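Local atomic coordinates of organic hydroperoxide resistance protein (Elizabethkingia anophelis NUHP1, PDB entry 6D9N), a protein that probably reduces organic hydroperoxides with a pair of cysteines, protecting the cell against peroxide stress as other members of the OsmC/Ohr family do. Residues Ala125-Val128 and Ser132-Thr135; Ala60-Cys65 and Val104-Asn109; Ala64-Ala69 and Asp120-Ala125. All coordinates share one frame; numbering follows the deposited sequence.

Contact 1: Ala125-Val128 and Ser132-Thr135; sequences AHQV and SNAT
Ser-132 OG has two partners: His-126 ND1 sits 2.7 Å from Ser-132 OG, and the hydroxyl of Tyr-62, on helix 54-77, is hydrogen-bonded to the same oxygen. Either His-126 or Ser-132 could be the donor in the first bond. The serine oxygen meets the imidazole at its edge, close to the ring plane but displaced toward CE1. What brings the ring there is the first torsion of His-126: with CG placed opposite the backbone N (chi1 -163°), the imidazole reaches along the gap to the next helix. Ser-132 CB packs against a backbone carbonyl, 3.1 Å from His-126 O.

Helix 115-128 ends at this point and the short helix 130-135 follows almost at once, so the chain turns a tight corner between the two helices. The corner contains Cys-129, which is disulfide-bonded to Cys-65 of helix 54-77; this is probably the redox-active pair, as in other Ohr proteins, and the polar bonds tie the two helices together on either side of Cys-129 in sequence.

A second bond crosses from Asn-133, whose ND2 gives a proton to Gln-127 O over 2.9 Å. It is nearly straight at the hydrogen, 165°, and the acceptor lies in the amide plane of Asn-133. Seen from Gln-127, however, the donor stands well above the carbonyl plane. Arg-136 NH2 binds both His-126 O and Asn-133 OD1, bridging the two helices a third time. The second subunit closes over the outer side: its Phe-100 O takes a hydrogen bond from Asn-133 ND2, while its Asn-97 ND2 is bonded to both Gln-127 OE1 and Asn-133 OD1.

Contact 2: Ala60-Cys65 and Val104-Asn109; sequences AGYSAC and VELHAN
Helix segment 60-65 lies over strand segment 104-109 with Tyr-62 CA 8.5 Å from Leu-106 CA, and side chains alone bridge the gap between the backbones. The helix is regular, with Ala-64 N bonded to Ala-60 O at 3.0 Å and Cys-65 N to Gly-61 O. The strand turns Val-104 and Leu-106, two residues apart, toward the helix.

Both meet one ring. Leu-106 CD2 stands over the face of Tyr-62 in a CH-pi contact, 4.0 Å from the ring centroid and only 11° off the normal, so the methyl sits almost exactly above the middle of the ring. The other branch of the same leucine, CD1, reaches the hydroxyl-bearing half of the ring and comes within 3.7 Å of Tyr-62 CE2. The two side chains run roughly at right angles, and the forked end of the leucine spans the ring from CG to OH.

This is the helix-on-sheet core of the OsmC fold, in which the long central helix 54-77 packs against the sheet of strands 85-94, 100-109 and 141-146.

Val-104 approaches Tyr-62 obliquely through CG1, which lies 4.0 Å from Tyr-62 CD1. A trans first torsion (chi1 -177°) sends this branch to the CD1 and CE1 side of the ring. Between helix and strand the chemistry is wholly apolar; the tyrosine hydroxyl passes alongside Leu-106 CD1 toward helix 130-135, where Ser-132 is its partner. Tyr-131 of that short helix also meets the Tyr-62 ring, their planes inclined at about 40°.

Contact 3: Ala64-Ala69 and Asp120-Ala125; sequences ACFDSA and DLIEKA
One face of the Phe-66 ring receives the methyl of Ala-125, whose CB lies 4.2 Å from the ring centroid in a CH-pi contact. The methyl is displaced 27° from the normal, toward the far end of the ring, and comes closest at Phe-66 CZ, 3.8 Å away. Ile-122 O approaches Phe-66 CZ obliquely, while Ile-122 CG2 touches the neighbouring corner of the ring, 4.2 Å from Phe-66 CE2.

Here the central helix 54-77 of the OsmC fold crosses helix 115-128, both lying on the same side of the mixed sheet. The segment axes pass 9.7 Å apart, with 120° between their directions. Phe-66 reaches across by a chi1 of -163°, which turns CG away from its own backbone N and swings the ring over to the other helix. The underside of this junction is closed by the sheet, where Leu-143 touches both Phe-66 and Ile-122.

Small residues let the helices approach at the carboxyl ends of both segments: Ala-69 and Ala-125 have their CA atoms 5.2 Å apart. There Ala-69 CB rests against the backbone, 3.8 Å from Ala-125 O.

Contacts 2 and 3 are buried and share helix 54-77, which packs on the sheet in the first and on helix 115-128 in the second; both are apolar, each with a methyl over an aromatic face. Contact 1 is the surface contact, works by hydrogen bonds and bonds to the second subunit through polar groups; the other two meet that subunit by packing. It shares Ala-125 with contact 3, and Val-128 CG1 packs 3.7 Å from Ala-69 CB. Tyr-62 joins the two chemistries, its ring belonging to contact 2 and its hydroxyl to the polar network of contact 1. Leu-106 CD1 lies 3.8 Å from Phe-66 CD1, making the apolar packing of contacts 2 and 3 continuous.

Contact 1: Ala125-Val128 and Ser132-Thr135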
loop_
_atom_site.group_PDB
_atom_site.type_symbol
_atom_site.label_atom_id
_atom_site.label_comp_id
_atom_site.label_asym_id
_atom_site.label_seq_id
_atom_site.Cartn_x
_atom_site.Cartn_y
_atom_site.Cartn_z
ATOM N N ALA B 125 -3.451 6.858 -16.695
ATOM C CA ALA B 125 -2.881 5.952 -15.706
ATOM C C ALA B 125 -3.426 6.227 -14.314
ATOM O O ALA B 125 -3.645 5.298 -13.535
ATOM C CB ALA B 125 -1.371 6.089 -15.719
ATOM N N HIS B 126 -3.656 7.510 -13.992
ATOM C CA HIS B 126 -4.153 7.894 -12.681
ATOM C C HIS B 126 -5.591 7.460 -12.443
ATOM O O HIS B 126 -6.007 7.356 -11.283
ATOM C CB HIS B 126 -3.929 9.406 -12.519
ATOM C CG HIS B 126 -3.990 9.963 -11.123
ATOM N ND1 HIS B 126 -3.476 9.339 -10.001
ATOM C CD2 HIS B 126 -4.401 11.199 -10.727
ATOM C CE1 HIS B 126 -3.609 10.164 -8.974
ATOM N NE2 HIS B 126 -4.171 11.292 -9.382
ATOM N N GLN B 127 -6.351 7.153 -13.501
ATOM C CA GLN B 127 -7.662 6.565 -13.365
ATOM C C GLN B 127 -7.613 5.044 -13.350
ATOM O O GLN B 127 -8.557 4.422 -12.858
ATOM C CB GLN B 127 -8.584 7.063 -14.487
ATOM C CG GLN B 127 -8.822 8.582 -14.434
ATOM C CD GLN B 127 -9.471 9.076 -13.091
ATOM O OE1 GLN B 127 -10.457 8.479 -12.555
ATOM N NE2 GLN B 127 -8.886 10.136 -12.520
ATOM N N VAL B 128 -6.554 4.430 -13.878
ATOM C CA VAL B 128 -6.460 2.973 -13.940
ATOM C C VAL B 128 -5.932 2.397 -12.634
ATOM O O VAL B 128 -6.467 1.407 -12.134
ATOM C CB VAL B 128 -5.564 2.583 -15.139
ATOM C CG1 VAL B 128 -5.195 1.093 -15.112
ATOM C CG2 VAL B 128 -6.252 2.941 -16.442
ATOM N N SER B 132 -4.457 4.958 -6.800
ATOM C CA SER B 132 -5.036 6.275 -7.043
ATOM C C SER B 132 -6.526 6.282 -6.771
ATOM O O SER B 132 -7.044 7.219 -6.152
ATOM C CB SER B 132 -4.774 6.722 -8.482
ATOM O OG SER B 132 -3.396 6.935 -8.680
ATOM N N ASN B 133 -7.253 5.266 -7.255
ATOM C CA ASN B 133 -8.679 5.213 -6.965
ATOM C C ASN B 133 -8.954 5.055 -5.480
ATOM O O ASN B 133 -9.933 5.609 -4.982
ATOM C CB ASN B 133 -9.316 4.087 -7.781
ATOM C CG ASN B 133 -9.313 4.417 -9.262
ATOM O OD1 ASN B 133 -9.712 5.516 -9.644
ATOM N ND2 ASN B 133 -8.872 3.486 -10.100
ATOM N N ALA B 134 -8.087 4.346 -4.752
ATOM C CA ALA B 134 -8.345 4.104 -3.326
ATOM C C ALA B 134 -8.141 5.350 -2.473
ATOM O O ALA B 134 -8.693 5.434 -1.367
ATOM C CB ALA B 134 -7.411 2.991 -2.831
ATOM N N THR B 135 -7.305 6.289 -2.916
ATOM C CA THR B 135 -6.897 7.423 -2.082
ATOM C C THR B 135 -7.526 8.747 -2.484
ATOM O O THR B 135 -7.424 9.716 -1.718
ATOM C CB THR B 135 -5.363 7.588 -2.070
ATOM O OG1 THR B 135 -4.860 7.758 -3.402
ATOM C CG2 THR B 135 -4.705 6.393 -1.358
#

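Contact 2: Ala60-Cys65 and Val104-Asn109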
loop_
_atom_site.group_PDB
_atom_site.type_symbol
_atom_site.label_atom_id
_atom_site.label_comp_id
_atom_site.label_asym_id
_atom_site.label_seq_id
_atom_site.Cartn_x
_atom_site.Cartn_y
_atom_site.Cartn_z
ATOM N N ALA B 60 6.502 1.821 -2.250
ATOM C CA ALA B 60 6.861 0.769 -3.191
ATOM C C ALA B 60 5.638 0.307 -3.982
ATOM O O ALA B 60 5.678 0.188 -5.226
ATOM C CB ALA B 60 7.501 -0.384 -2.431
ATOM N N GLY B 61 4.533 0.058 -3.274
ATOM C CA GLY B 61 3.328 -0.401 -3.945
ATOM C C GLY B 61 2.753 0.641 -4.887
ATOM O O GLY B 61 2.286 0.297 -5.977
ATOM N N TYR B 62 2.717 1.909 -4.458
ATOM C CA TYR B 62 2.115 2.933 -5.303
ATOM C C TYR B 62 2.967 3.154 -6.555
ATOM O O TYR B 62 2.447 3.253 -7.679
ATOM C CB TYR B 62 1.924 4.223 -4.510
ATOM C CG TYR B 62 0.799 5.126 -5.005
ATOM C CD1 TYR B 62 0.207 6.052 -4.124
ATOM C CD2 TYR B 62 0.333 5.103 -6.333
ATOM C CE1 TYR B 62 -0.815 6.891 -4.538
ATOM C CE2 TYR B 62 -0.711 5.937 -6.747
ATOM C CZ TYR B 62 -1.249 6.835 -5.855
ATOM O OH TYR B 62 -2.252 7.712 -6.235
ATOM N N SER B 63 4.285 3.267 -6.393
ATOM C CA SER B 63 5.140 3.440 -7.565
ATOM C C SER B 63 4.967 2.284 -8.541
ATOM O O SER B 63 4.841 2.523 -9.745
ATOM C CB SER B 63 6.599 3.632 -7.164
ATOM O OG SER B 63 7.152 2.480 -6.577
ATOM N N ALA B 64 4.891 1.047 -8.040
ATOM C CA ALA B 64 4.684 -0.094 -8.922
ATOM C C ALA B 64 3.287 -0.104 -9.544
ATOM O O ALA B 64 3.140 -0.419 -10.737
ATOM C CB ALA B 64 4.934 -1.376 -8.135
ATOM N N CYS B 65 2.249 0.212 -8.774
ATOM C CA CYS B 65 0.893 0.271 -9.307
ATOM C C CYS B 65 0.814 1.295 -10.426
ATOM O O CYS B 65 0.268 1.037 -11.511
ATOM C CB CYS B 65 -0.063 0.673 -8.159
ATOM S SG CYS B 65 -1.819 0.748 -8.678
ATOM N N VAL B 104 1.338 12.091 -0.518
ATOM C CA VAL B 104 2.076 11.394 -1.565
ATOM C C VAL B 104 2.441 12.362 -2.679
ATOM O O VAL B 104 1.609 13.169 -3.115
ATOM C CB VAL B 104 1.244 10.249 -2.197
ATOM C CG1 VAL B 104 2.058 9.496 -3.238
ATOM C CG2 VAL B 104 0.751 9.260 -1.124
ATOM N N GLU B 105 3.675 12.270 -3.145
ATOM C CA GLU B 105 4.137 12.925 -4.368
ATOM C C GLU B 105 4.523 11.827 -5.341
ATOM O O GLU B 105 5.373 10.996 -5.019
ATOM C CB GLU B 105 5.376 13.778 -4.079
ATOM C CG GLU B 105 5.900 14.659 -5.225
ATOM C CD GLU B 105 7.019 15.592 -4.743
ATOM O OE1 GLU B 105 8.113 15.625 -5.360
ATOM O OE2 GLU B 105 6.790 16.304 -3.747
ATOM N N LEU B 106 3.934 11.848 -6.533
ATOM C CA LEU B 106 4.210 10.856 -7.569
ATOM C C LEU B 106 4.803 11.567 -8.766
ATOM O O LEU B 106 4.317 12.637 -9.160
ATOM C CB LEU B 106 2.943 10.253 -8.141
ATOM C CG LEU B 106 2.011 9.357 -7.383
ATOM C CD1 LEU B 106 0.909 8.873 -8.321
ATOM C CD2 LEU B 106 2.771 8.173 -6.838
ATOM N N HIS B 107 5.831 10.987 -9.358
ATOM C CA HIS B 107 6.396 11.571 -10.562
ATOM C C HIS B 107 6.669 10.452 -11.549
ATOM O O HIS B 107 7.262 9.423 -11.200
ATOM C CB HIS B 107 7.703 12.262 -10.262
ATOM C CG HIS B 107 8.287 12.878 -11.487
ATOM N ND1 HIS B 107 7.862 14.097 -11.983
ATOM C CD2 HIS B 107 9.186 12.404 -12.387
ATOM C CE1 HIS B 107 8.517 14.374 -13.096
ATOM N NE2 HIS B 107 9.329 13.363 -13.362
ATOM N N ALA B 108 6.213 10.631 -12.789
ATOM C CA ALA B 108 6.458 9.664 -13.853
ATOM C C ALA B 108 7.383 10.286 -14.883
ATOM O O ALA B 108 7.243 11.471 -15.211
ATOM C CB ALA B 108 5.160 9.236 -14.558
ATOM N N ASN B 109 8.275 9.463 -15.423
ATOM C CA ASN B 109 9.082 9.862 -16.567
ATOM C C ASN B 109 8.808 8.932 -17.736
ATOM O O ASN B 109 8.878 7.706 -17.592
ATOM C CB ASN B 109 10.574 9.860 -16.258
ATOM C CG ASN B 109 11.371 10.433 -17.406
ATOM O OD1 ASN B 109 11.350 11.633 -17.640
ATOM N ND2 ASN B 109 12.039 9.583 -18.158
#

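Contact 3: Ala64-Ala69 and Asp120-Ala125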
loop_
_atom_site.group_PDB
_atom_site.type_symbol
_atom_site.label_atom_id
_atom_site.label_comp_id
_atom_site.label_asym_id
_atom_site.label_seq_id
_atom_site.Cartn_x
_atom_site.Cartn_y
_atom_site.Cartn_z
ATOM N N ALA B 64 4.891 1.047 -8.040
ATOM C CA ALA B 64 4.684 -0.094 -8.922
ATOM C C ALA B 64 3.287 -0.104 -9.544
ATOM O O ALA B 64 3.140 -0.419 -10.737
ATOM C CB ALA B 64 4.934 -1.376 -8.135
ATOM N N CYS B 65 2.249 0.212 -8.774
ATOM C CA CYS B 65 0.893 0.271 -9.307
ATOM C C CYS B 65 0.814 1.295 -10.426
ATOM O O CYS B 65 0.268 1.037 -11.511
ATOM C CB CYS B 65 -0.063 0.673 -8.159
ATOM S SG CYS B 65 -1.819 0.748 -8.678
ATOM N N PHE B 66 1.362 2.474 -10.183
ATOM C CA PHE B 66 1.247 3.526 -11.175
ATOM C C PHE B 66 2.054 3.182 -12.425
ATOM O O PHE B 66 1.580 3.391 -13.557
ATOM C CB PHE B 66 1.620 4.871 -10.550
ATOM C CG PHE B 66 1.151 6.032 -11.378
ATOM C CD1 PHE B 66 -0.100 6.599 -11.144
ATOM C CD2 PHE B 66 1.907 6.524 -12.427
ATOM C CE1 PHE B 66 -0.553 7.655 -11.882
ATOM C CE2 PHE B 66 1.429 7.572 -13.195
ATOM C CZ PHE B 66 0.191 8.138 -12.926
ATOM N N ASP B 67 3.280 2.663 -12.262
ATOM C CA ASP B 67 4.060 2.278 -13.433
ATOM C C ASP B 67 3.384 1.161 -14.214
ATOM O O ASP B 67 3.376 1.193 -15.460
ATOM C CB ASP B 67 5.473 1.843 -13.033
ATOM C CG ASP B 67 6.398 1.830 -14.246
ATOM O OD1 ASP B 67 6.547 2.900 -14.872
ATOM O OD2 ASP B 67 6.923 0.752 -14.605
ATOM N N SER B 68 2.768 0.193 -13.527
ATOM C CA SER B 68 2.057 -0.875 -14.225
ATOM C C SER B 68 0.872 -0.319 -15.015
ATOM O O SER B 68 0.680 -0.649 -16.198
ATOM C CB SER B 68 1.577 -1.902 -13.203
ATOM O OG SER B 68 0.869 -2.925 -13.869
ATOM N N ALA B 69 0.091 0.567 -14.399
ATOM C CA ALA B 69 -1.057 1.172 -15.072
ATOM C C ALA B 69 -0.598 2.010 -16.254
ATOM O O ALA B 69 -1.191 1.955 -17.336
ATOM C CB ALA B 69 -1.827 2.043 -14.070
ATOM N N ASP B 120 -1.353 13.204 -21.321
ATOM C CA ASP B 120 -2.504 12.339 -21.585
ATOM C C ASP B 120 -2.298 10.954 -20.974
ATOM O O ASP B 120 -3.232 10.368 -20.411
ATOM C CB ASP B 120 -2.727 12.221 -23.103
ATOM C CG ASP B 120 -3.189 13.530 -23.757
ATOM O OD1 ASP B 120 -3.636 14.467 -23.053
ATOM O OD2 ASP B 120 -3.117 13.597 -24.996
ATOM N N LEU B 121 -1.093 10.414 -21.096
ATOM C CA LEU B 121 -0.818 9.080 -20.586
ATOM C C LEU B 121 -0.959 9.031 -19.070
ATOM O O LEU B 121 -1.588 8.101 -18.535
ATOM C CB LEU B 121 0.577 8.615 -21.021
ATOM C CG LEU B 121 0.709 8.359 -22.530
ATOM C CD1 LEU B 121 2.210 8.247 -22.866
ATOM C CD2 LEU B 121 -0.064 7.104 -22.938
ATOM N N ILE B 122 -0.409 10.027 -18.348
ATOM C CA ILE B 122 -0.489 9.933 -16.896
ATOM C C ILE B 122 -1.892 10.214 -16.402
ATOM O O ILE B 122 -2.285 9.688 -15.364
ATOM C CB ILE B 122 0.559 10.803 -16.153
ATOM C CG1 ILE B 122 0.417 12.319 -16.442
ATOM C CG2 ILE B 122 1.968 10.238 -16.337
ATOM C CD1 ILE B 122 0.744 13.184 -15.232
ATOM N N GLU B 123 -2.653 11.070 -17.090
ATOM C CA GLU B 123 -4.045 11.279 -16.720
ATOM C C GLU B 123 -4.814 9.956 -16.772
ATOM O O GLU B 123 -5.570 9.632 -15.844
ATOM C CB GLU B 123 -4.643 12.347 -17.652
ATOM C CG GLU B 123 -6.152 12.540 -17.502
ATOM C CD GLU B 123 -6.717 13.632 -18.413
ATOM O OE1 GLU B 123 -7.616 14.364 -17.951
ATOM O OE2 GLU B 123 -6.270 13.771 -19.576
ATOM N N LYS B 124 -4.630 9.169 -17.847
ATOM C CA LYS B 124 -5.309 7.876 -17.924
ATOM C C LYS B 124 -4.775 6.919 -16.867
ATOM O O LYS B 124 -5.564 6.202 -16.239
ATOM C CB LYS B 124 -5.177 7.276 -19.341
ATOM C CG LYS B 124 -6.058 7.973 -20.361
ATOM C CD LYS B 124 -5.854 7.447 -21.764
ATOM C CE LYS B 124 -6.719 8.223 -22.772
ATOM N NZ LYS B 124 -6.317 8.050 -24.206
ATOM N N ALA B 125 -3.451 6.858 -16.695
ATOM C CA ALA B 125 -2.881 5.952 -15.706
ATOM C C ALA B 125 -3.426 6.227 -14.314
ATOM O O ALA B 125 -3.645 5.298 -13.535
ATOM C CB ALA B 125 -1.371 6.089 -15.719
#